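PDB 4O6K: interleukin 22, which probably acts as a class II (IL-10 family) cytokine, signalling in immune defence through a cell-surface receptor as human IL-22 does. Local coordinates for residues Asp40-Glu45 / Tyr134-Glu139. Numbering follows the deposited sequence.
Sequences DMLQEE and YHYLFE
With CG anti to its own carbonyl carbon (chi1 -71°) and CD1 anti to CA, Leu-42 sends both methyls at one turn of helix 130-140; in Tyr-136 the same first torsion (chi1 -70°) sets CB, CG and CD1 against them. The two side chains cross at about a right angle. CD2 of Leu-42 sits 3.8 Å from CB of Tyr-136 and 3.6 Å from its carbonyl O, so this methyl covers the root of the tyrosine. CD1 of Leu-42 lies 4.0 Å from CD1 of Tyr-136 and meets Glu-139 OE1 at 3.5 Å in a van der Waals contact. It also lies 4.1 Å from NE2 of His-135. The carboxylate of Glu-139, on an extended chain, brings OE2 to the edge of the His-135 imidazole, in the ring plane, one turn back along the helix. No hydrogen bond joins the two segments: the contact is one buried leucine set among three residues of a helix face. Shortened to an alanine, Leu-42 would probably leave a gap beside CB and CD1 of Tyr-136 and deprive helix 130-140 of its apolar contact with segment 40-45. At its far end the Tyr-136 OH hydrogen-bonds Arg-32 NH2, and Phe-37 touches both the tyrosine ring and Leu-42. The short helix 39-42 thus packs against the C-terminal helix of an all-helical bundle, close to the disulfide from Cys-48, starting helix 47-62, to Cys-141, just past helix 130-140, consistent with the compact fold of IL-10 family cytokines.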
loop_
_atom_site.group_PDB
_atom_site.type_symbol
_atom_site.label_atom_id
_atom_site.label_comp_id
_atom_site.label_asym_id
_atom_site.label_seq_id
_atom_site.Cartn_x
_atom_site.Cartn_y
_atom_site.Cartn_z
ATOM N N ASP A 40 -14.169 -10.595 5.085
ATOM C CA ASP A 40 -15.065 -10.032 6.087
ATOM C C ASP A 40 -14.532 -8.717 6.645
ATOM O O ASP A 40 -15.282 -7.757 6.825
ATOM C CB ASP A 40 -15.285 -11.032 7.224
ATOM C CG ASP A 40 -16.226 -12.156 6.838
ATOM O OD1 ASP A 40 -16.845 -12.126 5.774
ATOM O OD2 ASP A 40 -16.336 -13.158 7.702
ATOM N N MET A 41 -13.233 -8.687 6.922
ATOM C CA MET A 41 -12.580 -7.498 7.459
ATOM C C MET A 41 -12.667 -6.314 6.498
ATOM O O MET A 41 -12.866 -5.175 6.920
ATOM C CB MET A 41 -11.116 -7.796 7.787
ATOM C CG MET A 41 -10.781 -7.707 9.267
ATOM S SD MET A 41 -9.035 -7.999 9.608
ATOM C CE MET A 41 -8.870 -9.704 9.087
ATOM N N LEU A 42 -12.517 -6.591 5.207
ATOM C CA LEU A 42 -12.582 -5.549 4.186
ATOM C C LEU A 42 -13.970 -4.921 4.079
ATOM O O LEU A 42 -14.114 -3.796 3.602
ATOM C CB LEU A 42 -12.155 -6.113 2.828
ATOM C CG LEU A 42 -10.666 -6.442 2.696
ATOM C CD1 LEU A 42 -10.384 -7.191 1.401
ATOM C CD2 LEU A 42 -9.830 -5.174 2.780
ATOM N N GLN A 43 -14.990 -5.648 4.529
ATOM C CA GLN A 43 -16.360 -5.143 4.506
ATOM C C GLN A 43 -16.676 -4.226 5.689
ATOM O O GLN A 43 -17.725 -3.585 5.719
ATOM C CB GLN A 43 -17.355 -6.308 4.473
ATOM C CG GLN A 43 -17.238 -7.192 3.240
ATOM C CD GLN A 43 -17.247 -6.390 1.950
ATOM O OE1 GLN A 43 -18.089 -5.512 1.758
ATOM N NE2 GLN A 43 -16.308 -6.689 1.060
ATOM N N GLU A 44 -15.797 -4.182 6.652
ATOM C CA GLU A 44 -15.936 -3.374 7.847
ATOM C C GLU A 44 -15.697 -1.953 7.454
ATOM O O GLU A 44 -14.890 -1.682 6.627
ATOM C CB GLU A 44 -14.951 -3.776 8.930
ATOM C CG GLU A 44 -15.101 -5.179 9.426
ATOM C CD GLU A 44 -14.109 -5.606 10.475
ATOM O OE1 GLU A 44 -13.193 -4.893 10.793
ATOM O OE2 GLU A 44 -14.274 -6.683 10.977
ATOM N N GLU A 45 -16.451 -1.066 8.066
ATOM C CA GLU A 45 -16.466 0.337 7.725
ATOM C C GLU A 45 -15.174 1.133 7.847
ATOM O O GLU A 45 -15.024 2.039 7.128
ATOM C CB GLU A 45 -17.618 1.062 8.393
ATOM C CG GLU A 45 -18.925 0.371 8.169
ATOM C CD GLU A 45 -19.352 -0.465 9.375
ATOM O OE1 GLU A 45 -18.749 -1.514 9.732
ATOM O OE2 GLU A 45 -20.300 0.016 9.990
ATOM N N TYR A 134 -3.340 -2.428 -2.612
ATOM C CA TYR A 134 -4.222 -1.851 -3.620
ATOM C C TYR A 134 -5.536 -2.619 -3.689
ATOM O O TYR A 134 -6.608 -2.037 -3.855
ATOM C CB TYR A 134 -3.535 -1.866 -4.986
ATOM C CG TYR A 134 -3.909 -0.724 -5.900
ATOM C CD1 TYR A 134 -3.587 0.586 -5.574
ATOM C CD2 TYR A 134 -4.554 -0.959 -7.108
ATOM C CE1 TYR A 134 -3.915 1.631 -6.414
ATOM C CE2 TYR A 134 -4.883 0.081 -7.956
ATOM C CZ TYR A 134 -4.560 1.374 -7.602
ATOM O OH TYR A 134 -4.884 2.417 -8.438
ATOM N N HIS A 135 -5.431 -3.937 -3.555
ATOM C CA HIS A 135 -6.586 -4.824 -3.521
ATOM C C HIS A 135 -7.468 -4.557 -2.303
ATOM O O HIS A 135 -8.695 -4.556 -2.404
ATOM C CB HIS A 135 -6.109 -6.280 -3.535
ATOM C CG HIS A 135 -7.043 -7.236 -2.863
ATOM N ND1 HIS A 135 -8.364 -7.378 -3.228
ATOM C CD2 HIS A 135 -6.839 -8.106 -1.845
ATOM C CE1 HIS A 135 -8.935 -8.290 -2.462
ATOM N NE2 HIS A 135 -8.031 -8.748 -1.614
ATOM N N TYR A 136 -6.833 -4.335 -1.156
ATOM C CA TYR A 136 -7.550 -3.996 0.070
ATOM C C TYR A 136 -8.333 -2.699 -0.100
ATOM O O TYR A 136 -9.502 -2.609 0.274
ATOM C CB TYR A 136 -6.581 -3.879 1.247
ATOM C CG TYR A 136 -5.986 -5.199 1.688
ATOM C CD1 TYR A 136 -6.448 -6.401 1.165
ATOM C CD2 TYR A 136 -4.966 -5.241 2.628
ATOM C CE1 TYR A 136 -5.908 -7.608 1.565
ATOM C CE2 TYR A 136 -4.420 -6.444 3.034
ATOM C CZ TYR A 136 -4.895 -7.623 2.500
ATOM O OH TYR A 136 -4.354 -8.821 2.902
ATOM N N LEU A 137 -7.668 -1.697 -0.665
ATOM C CA LEU A 137 -8.289 -0.410 -0.949
ATOM C C LEU A 137 -9.441 -0.561 -1.935
ATOM O O LEU A 137 -10.517 -0.005 -1.730
ATOM C CB LEU A 137 -7.251 0.571 -1.496
ATOM C CG LEU A 137 -6.167 0.980 -0.498
ATOM C CD1 LEU A 137 -5.007 1.655 -1.208
ATOM C CD2 LEU A 137 -6.751 1.892 0.568
ATOM N N PHE A 138 -9.202 -1.309 -3.007
ATOM C CA PHE A 138 -10.215 -1.544 -4.032
ATOM C C PHE A 138 -11.519 -2.068 -3.435
ATOM O O PHE A 138 -12.596 -1.574 -3.753
ATOM C CB PHE A 138 -9.688 -2.531 -5.081
ATOM C CG PHE A 138 -10.595 -2.709 -6.271
ATOM C CD1 PHE A 138 -11.646 -3.613 -6.234
ATOM C CD2 PHE A 138 -10.391 -1.977 -7.429
ATOM C CE1 PHE A 138 -12.474 -3.783 -7.326
ATOM C CE2 PHE A 138 -11.218 -2.142 -8.523
ATOM C CZ PHE A 138 -12.260 -3.046 -8.471
ATOM N N GLU A 139 -11.416 -3.066 -2.565
ATOM C CA GLU A 139 -12.601 -3.705 -2.005
ATOM C C GLU A 139 -13.234 -2.909 -0.864
ATOM O O GLU A 139 -14.456 -2.790 -0.792
ATOM C CB GLU A 139 -12.262 -5.122 -1.534
ATOM C CG GLU A 139 -11.776 -6.017 -2.660
ATOM C CD GLU A 139 -12.054 -7.484 -2.414
ATOM O OE1 GLU A 139 -12.517 -7.829 -1.307
ATOM O OE2 GLU A 139 -11.819 -8.292 -3.336
#